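Local coordinates for N-acetylmuramoyl-L-alanine amidase (Peptoclostridium difficile, PDB 4RN7), which probably hydrolyses, as a zinc-dependent amidase, the bond between N-acetylmuramoyl residues and L-alanine in bacterial cell-wall peptidoglycan, the present chain being its Amidase_3 catalytic domain, at residues K38-L43 / A171-V175; R66-N71 / V136-M142; H82-E86 / F151-P155. Where two conformers were deposited one is given. Residues are numbered along the deposited sequence.

Interaction 1. Residues K38-L43 / A171-V175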
# COMPACT_ATOMS: atom_id res chain seq x y z
N LYS A 38 -7.52 7.45 2.98
CA LYS A 38 -8.24 6.83 4.08
C LYS A 38 -7.26 6.24 5.09
O LYS A 38 -7.44 6.40 6.30
CB LYS A 38 -9.20 5.76 3.57
CG LYS A 38 -10.42 6.33 2.88
CD LYS A 38 -11.47 5.24 2.63
CE LYS A 38 -12.70 5.80 1.93
NZ LYS A 38 -12.33 6.48 0.65
N LEU A 39 -6.22 5.57 4.58
CA LEU A 39 -5.20 4.99 5.45
C LEU A 39 -4.50 6.10 6.24
O LEU A 39 -4.36 5.99 7.46
CB LEU A 39 -4.19 4.19 4.62
CG LEU A 39 -2.95 3.63 5.30
CD1 LEU A 39 -3.35 2.79 6.50
CD2 LEU A 39 -2.13 2.79 4.31
N ALA A 40 -4.09 7.17 5.56
CA ALA A 40 -3.42 8.29 6.23
C ALA A 40 -4.28 8.92 7.32
O ALA A 40 -3.80 9.21 8.42
CB ALA A 40 -2.97 9.35 5.22
N ASN A 41 -5.55 9.16 7.01
CA ASN A 41 -6.46 9.76 7.98
C ASN A 41 -6.64 8.90 9.22
O ASN A 41 -6.67 9.41 10.33
CB ASN A 41 -7.82 10.06 7.34
CG ASN A 41 -8.76 10.78 8.29
OD1 ASN A 41 -9.86 10.31 8.58
ND2 ASN A 41 -8.32 11.93 8.80
N LYS A 42 -6.74 7.58 9.02
CA LYS A 42 -6.91 6.67 10.14
C LYS A 42 -5.66 6.59 11.02
O LYS A 42 -5.75 6.60 12.24
CB LYS A 42 -7.31 5.26 9.66
CG LYS A 42 -8.72 5.16 9.11
CD LYS A 42 -9.07 3.70 8.81
CE LYS A 42 -10.35 3.58 7.99
NZ LYS A 42 -11.50 4.32 8.58
N LEU A 43 -4.48 6.51 10.39
CA LEU A 43 -3.23 6.45 11.15
C LEU A 43 -3.00 7.72 11.96
O LEU A 43 -2.53 7.66 13.09
CB LEU A 43 -2.05 6.19 10.21
CG LEU A 43 -1.93 4.77 9.69
CD1 LEU A 43 -0.94 4.71 8.55
CD2 LEU A 43 -1.51 3.83 10.82
N ALA A 171 -8.58 -0.07 4.43
CA ALA A 171 -7.73 0.86 5.16
C ALA A 171 -7.68 0.51 6.64
O ALA A 171 -6.61 0.56 7.25
CB ALA A 171 -8.20 2.31 4.96
N GLU A 172 -8.81 0.12 7.22
CA GLU A 172 -8.83 -0.25 8.63
C GLU A 172 -7.96 -1.48 8.87
O GLU A 172 -7.19 -1.53 9.83
CB GLU A 172 -10.27 -0.49 9.12
CG GLU A 172 -10.39 -0.79 10.61
CD GLU A 172 -9.91 0.34 11.52
OE1 GLU A 172 -9.89 1.51 11.08
OE2 GLU A 172 -9.57 0.05 12.68
N GLY A 173 -8.07 -2.46 7.97
CA GLY A 173 -7.26 -3.66 8.05
C GLY A 173 -5.77 -3.33 8.00
O GLY A 173 -4.98 -3.87 8.77
N ILE A 174 -5.40 -2.44 7.08
CA ILE A 174 -4.01 -2.02 6.97
C ILE A 174 -3.53 -1.31 8.24
O ILE A 174 -2.45 -1.60 8.75
CB ILE A 174 -3.80 -1.10 5.75
CG1 ILE A 174 -4.13 -1.86 4.45
CG2 ILE A 174 -2.36 -0.60 5.71
CD1 ILE A 174 -4.22 -0.95 3.24
N VAL A 175 -4.34 -0.38 8.74
CA VAL A 175 -4.01 0.30 9.99
C VAL A 175 -3.70 -0.69 11.11
O VAL A 175 -2.66 -0.60 11.76
CB VAL A 175 -5.15 1.22 10.46
CG1 VAL A 175 -4.85 1.77 11.84
CG2 VAL A 175 -5.33 2.35 9.47

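Interaction 2. Residues R66-N71 / V136-M142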
# COMPACT_ATOMS: atom_id res chain seq x y z
N ARG A 66 10.54 8.75 -4.60
CA ARG A 66 9.74 8.21 -3.49
C ARG A 66 10.63 7.63 -2.40
O ARG A 66 10.39 7.86 -1.21
CB ARG A 66 8.74 7.16 -3.98
CG ARG A 66 7.70 7.76 -4.90
CD ARG A 66 6.94 6.71 -5.71
NE ARG A 66 6.16 7.35 -6.77
CZ ARG A 66 4.83 7.49 -6.76
NH1 ARG A 66 4.11 7.03 -5.74
NH2 ARG A 66 4.23 8.09 -7.78
N ALA A 67 11.66 6.90 -2.80
CA ALA A 67 12.58 6.31 -1.82
C ALA A 67 13.37 7.42 -1.12
O ALA A 67 13.62 7.35 0.08
CB ALA A 67 13.52 5.31 -2.48
N ILE A 68 13.74 8.45 -1.87
CA ILE A 68 14.44 9.57 -1.26
C ILE A 68 13.55 10.26 -0.22
O ILE A 68 13.98 10.51 0.91
CB ILE A 68 14.93 10.58 -2.31
CG1 ILE A 68 16.12 10.01 -3.08
CG2 ILE A 68 15.34 11.91 -1.67
CD1 ILE A 68 16.54 10.85 -4.26
N LEU A 69 12.30 10.55 -0.60
CA LEU A 69 11.36 11.18 0.33
C LEU A 69 11.17 10.33 1.58
O LEU A 69 11.20 10.86 2.69
CB LEU A 69 10.00 11.42 -0.34
CG LEU A 69 10.01 12.47 -1.46
CD1 LEU A 69 8.70 12.41 -2.25
CD2 LEU A 69 10.27 13.87 -0.90
N ALA A 70 10.97 9.03 1.40
CA ALA A 70 10.80 8.12 2.53
C ALA A 70 12.03 8.17 3.44
O ALA A 70 11.91 8.30 4.66
CB ALA A 70 10.54 6.68 2.05
N ASN A 71 13.20 8.06 2.83
CA ASN A 71 14.44 8.04 3.60
C ASN A 71 14.66 9.35 4.36
O ASN A 71 15.01 9.33 5.54
CB ASN A 71 15.64 7.72 2.70
CG ASN A 71 15.64 6.28 2.21
OD1 ASN A 71 15.01 5.42 2.82
ND2 ASN A 71 16.36 6.02 1.13
N VAL A 136 11.18 1.29 -5.01
CA VAL A 136 10.77 1.97 -3.78
C VAL A 136 11.04 1.11 -2.54
O VAL A 136 11.43 1.63 -1.48
CB VAL A 136 9.31 2.44 -3.82
CG1 VAL A 136 8.93 3.16 -2.54
CG2 VAL A 136 9.09 3.37 -5.01
N LEU A 137 10.86 -0.20 -2.67
CA LEU A 137 11.16 -1.12 -1.59
C LEU A 137 12.67 -1.29 -1.46
O LEU A 137 13.22 -1.27 -0.35
CB LEU A 137 10.52 -2.48 -1.85
CG LEU A 137 9.00 -2.50 -2.05
CD1 LEU A 137 8.50 -3.92 -2.25
CD2 LEU A 137 8.30 -1.84 -0.88
N ARG A 138 13.32 -1.49 -2.60
CA ARG A 138 14.74 -1.80 -2.64
C ARG A 138 15.61 -0.70 -2.06
O ARG A 138 16.58 -0.97 -1.34
CB ARG A 138 15.16 -2.12 -4.07
CG ARG A 138 16.59 -2.59 -4.20
CD ARG A 138 17.00 -2.75 -5.65
NE ARG A 138 17.10 -1.45 -6.32
CZ ARG A 138 16.42 -1.12 -7.41
NH1 ARG A 138 15.58 -1.99 -7.96
NH2 ARG A 138 16.57 0.08 -7.96
N GLU A 139 15.27 0.55 -2.38
CA GLU A 139 16.13 1.68 -2.03
C GLU A 139 15.69 2.45 -0.79
O GLU A 139 16.35 3.41 -0.39
CB GLU A 139 16.29 2.63 -3.22
CG GLU A 139 16.83 1.96 -4.49
CD GLU A 139 18.25 1.47 -4.35
OE1 GLU A 139 18.95 1.91 -3.42
OE2 GLU A 139 18.68 0.63 -5.17
N SER A 140 14.58 2.04 -0.17
CA SER A 140 14.19 2.62 1.12
C SER A 140 14.96 1.98 2.28
O SER A 140 15.35 0.81 2.21
CB SER A 140 12.67 2.53 1.32
OG SER A 140 12.20 1.24 1.01
N ASN A 141 15.18 2.76 3.35
CA ASN A 141 16.05 2.35 4.44
C ASN A 141 15.37 1.74 5.66
O ASN A 141 16.03 1.38 6.64
CB ASN A 141 16.90 3.55 4.91
CG ASN A 141 17.87 4.01 3.86
OD1 ASN A 141 18.34 3.22 3.05
ND2 ASN A 141 18.19 5.31 3.87
N MSE A 142 14.05 1.63 5.62
CA MSE A 142 13.31 1.13 6.77
C MSE A 142 12.44 -0.02 6.30
O MSE A 142 12.32 -0.23 5.09
CB MSE A 142 12.47 2.25 7.39
CG MSE A 142 11.24 2.69 6.61
SE MSE A 142 11.52 3.64 4.92
CE MSE A 142 12.63 5.10 5.55

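Interaction 3. Residues H82-E86 / F151-P155. With ZN (zinc ion), chain B.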
# COMPACT_ATOMS: atom_id res chain seq x y z
N HIS A 82 -0.82 0.09 -4.13
CA HIS A 82 -0.96 -0.11 -5.57
C HIS A 82 -2.16 -1.02 -5.83
O HIS A 82 -2.74 -1.54 -4.89
CB HIS A 82 0.28 -0.80 -6.14
CG HIS A 82 1.42 0.13 -6.42
ND1 HIS A 82 1.82 0.43 -7.70
CD2 HIS A 82 2.24 0.82 -5.59
CE1 HIS A 82 2.85 1.26 -7.66
NE2 HIS A 82 3.13 1.51 -6.39
N LEU A 83 -2.54 -1.18 -7.10
CA LEU A 83 -3.54 -2.19 -7.49
C LEU A 83 -2.85 -3.13 -8.46
O LEU A 83 -1.98 -2.73 -9.24
CB LEU A 83 -4.76 -1.57 -8.16
CG LEU A 83 -5.50 -0.49 -7.37
CD1 LEU A 83 -6.64 0.11 -8.20
CD2 LEU A 83 -6.03 -1.06 -6.06
N ASN A 84 -3.23 -4.39 -8.42
CA ASN A 84 -2.58 -5.36 -9.26
C ASN A 84 -3.17 -5.34 -10.67
O ASN A 84 -4.24 -4.76 -10.92
CB ASN A 84 -2.72 -6.75 -8.63
CG ASN A 84 -1.46 -7.58 -8.77
OD1 ASN A 84 -0.76 -7.49 -9.78
ND2 ASN A 84 -1.16 -8.39 -7.76
N ALA A 85 -2.46 -5.97 -11.60
CA ALA A 85 -2.93 -6.08 -12.97
C ALA A 85 -2.41 -7.36 -13.58
O ALA A 85 -1.25 -7.73 -13.36
CB ALA A 85 -2.47 -4.88 -13.79
N GLU A 86 -3.27 -8.04 -14.34
CA GLU A 86 -2.85 -9.13 -15.21
C GLU A 86 -2.52 -8.55 -16.58
O GLU A 86 -3.34 -7.83 -17.15
CB GLU A 86 -3.99 -10.12 -15.38
CG GLU A 86 -4.05 -11.26 -14.39
CD GLU A 86 -5.17 -12.22 -14.72
OE1 GLU A 86 -6.35 -11.83 -14.56
OE2 GLU A 86 -4.89 -13.35 -15.16
N PHE A 151 -7.14 -6.74 -8.10
CA PHE A 151 -6.84 -6.63 -9.52
C PHE A 151 -7.77 -5.67 -10.24
O PHE A 151 -8.93 -5.98 -10.46
CB PHE A 151 -6.93 -8.02 -10.18
CG PHE A 151 -5.70 -8.86 -9.95
CD1 PHE A 151 -5.47 -9.45 -8.72
CD2 PHE A 151 -4.76 -9.02 -10.96
CE1 PHE A 151 -4.32 -10.21 -8.50
CE2 PHE A 151 -3.61 -9.76 -10.75
CZ PHE A 151 -3.39 -10.36 -9.51
N LEU A 152 -7.27 -4.49 -10.61
CA LEU A 152 -8.13 -3.54 -11.30
C LEU A 152 -8.54 -4.06 -12.67
O LEU A 152 -9.56 -3.64 -13.22
CB LEU A 152 -7.43 -2.18 -11.44
CG LEU A 152 -8.27 -1.09 -12.13
CD1 LEU A 152 -9.53 -0.81 -11.33
CD2 LEU A 152 -7.43 0.17 -12.27
N THR A 153 -7.77 -5.00 -13.21
CA THR A 153 -8.08 -5.61 -14.50
C THR A 153 -9.22 -6.66 -14.48
O THR A 153 -9.66 -7.13 -15.53
CB THR A 153 -6.81 -6.22 -15.15
OG1 THR A 153 -6.13 -7.08 -14.20
CG2 THR A 153 -5.86 -5.11 -15.59
N THR A 154 -9.69 -7.01 -13.28
CA THR A 154 -10.78 -7.97 -13.12
C THR A 154 -12.03 -7.20 -12.70
O THR A 154 -12.05 -6.57 -11.63
CB THR A 154 -10.44 -9.01 -12.04
OG1 THR A 154 -9.29 -9.75 -12.46
CG2 THR A 154 -11.59 -9.99 -11.85
N PRO A 155 -13.06 -7.20 -13.55
CA PRO A 155 -14.28 -6.41 -13.31
C PRO A 155 -14.88 -6.57 -11.92
O PRO A 155 -15.24 -5.56 -11.33
CB PRO A 155 -15.24 -6.91 -14.39
CG PRO A 155 -14.34 -7.27 -15.53
CD PRO A 155 -13.11 -7.88 -14.86
ZN ZN B . 0.98 0.00 -9.56
O HOH W 1 -7.25 -9.27 -13.94

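Interaction 1. Residues K38-L43 / A171-V175
Leu39 points its CA-to-CB bond sideways to helix 171-175, yet its t, p rotamer carries CD1 across, to 3.6 Å from Ile174 CG2 and 3.6 Å from Val175 CG2. One turn on, Leu43 (m, t) brings CD2 to 4.1 Å from Val175 CG1, so the t rotamer of Val175 serves both leucines. At the other end the small Ala171 permits close approach: its CB is 3.8 Å from the backbone N of Leu39. The segments cross at -49° with axes 9.0 Å apart. They belong to helices 28-44 and 164-185, which pack side by side on one face of the mixed sheet of this amidase domain; Leu39 and Ile174 both rest on Ile81. At the solvent side Lys42 (m, t, t, m) drapes its chain over the interface, CB 3.5 Å from Val175 CG2 and CE 3.9 Å from Ala171 CB. Its ammonium group forms a salt bridge with Asp168, whereas Lys42 NZ and Glu172 OE1, at 4.1 Å, are too far apart for one; Glu172 OE2 is hydrogen-bonded to Gln176 NE2.

Interaction 2. Residues R66-N71 / V136-M142
Ala67 sets its methyl group against the 136-139 helical turn, with CB 3.9 Å from Glu139 CB and 4.1 Å from the backbone N of Ser140. Helix 63-72 thus meets this short helix and the loop that leads into strand 144-151, both on the same face of the mixed beta-sheet of this alpha/beta amidase domain; Ala70, Val136 and Met142 all touch Leu78 of strand 77-84 beneath. Arg66 contributes its aliphatic base, CB lying 3.9 Å from Val136 CG2, while its guanidinium group makes a salt bridge with Asp9 and a hydrogen bond to the backbone O of His12, a zinc ligand. On the loop side Met142, present as selenomethionine, starts sideways, but its p, m, m rotamer brings SE to 4.3 Å from Ala70 CB and CE to 3.4 Å from Ala70 O. The side-chain amide of Asn71 uses both its donor and its acceptor on the backbone of 139-141: ND2 donates to Glu139 O at 3.0 Å, and OD1 accepts from Asn141 N at 2.7 Å.

Interaction 3. Residues H82-E86 / F151-P155
Two hydrogen bonds join the segments: Glu86 N donates to Thr153 OG1 at 3.0 Å, and Leu152 N donates to Asn84 O at 3.1 Å. A water extends the first, lying 2.5 Å from Thr153 OG1 and donating to Glu86 OE1 (2.8 Å) and Thr154 OG1 (2.6 Å); Ala92 binds both side chains too, its N to Glu86 OE1 and its O to Thr154 OG1. Asn84 and Phe151 form a parallel bridge, where the neighbouring central strands 77-84 and 144-151 of the mixed sheet reach their C-terminal ends. Beyond it the chain makes a type I turn from Phe151 to Thr154, closed by Thr154 N to Phe151 O at 3.1 Å, and enters helix 155-161. His82 of strand 77-84 binds zinc through ND1 at 2.1 Å, with His12 and Glu28 completing the protein ligands. The Phe151 ring lies flat against Asn84, whose CB sits 3.6 Å from the ring centroid in a CH-pi contact, while Glu86 N approaches the ring edge. Leu83 CD1 packs 4.0 Å from Leu152 CB.

The three contacts are arranged about one sheet, two on its faces and one at the ends of its central strands, and do not touch. Interaction 1 and interaction 2 lie on opposite faces, their centres 20 Å apart, and strand 77-84 lies between them: Ile81 meets interaction 1 and Leu78 meets interaction 2. The same strand runs on into interaction 3, at the end of the sheet that holds the zinc site. The side chains nearest the zinc in interactions 1 and 2 are Ile174, about 14 Å away, and Arg66, about 9 Å; interaction 3 supplies the ligand His82 itself. Along the chain, interactions 2 and 3 alternate in their segments, and both are nested inside the loop closed by interaction 1.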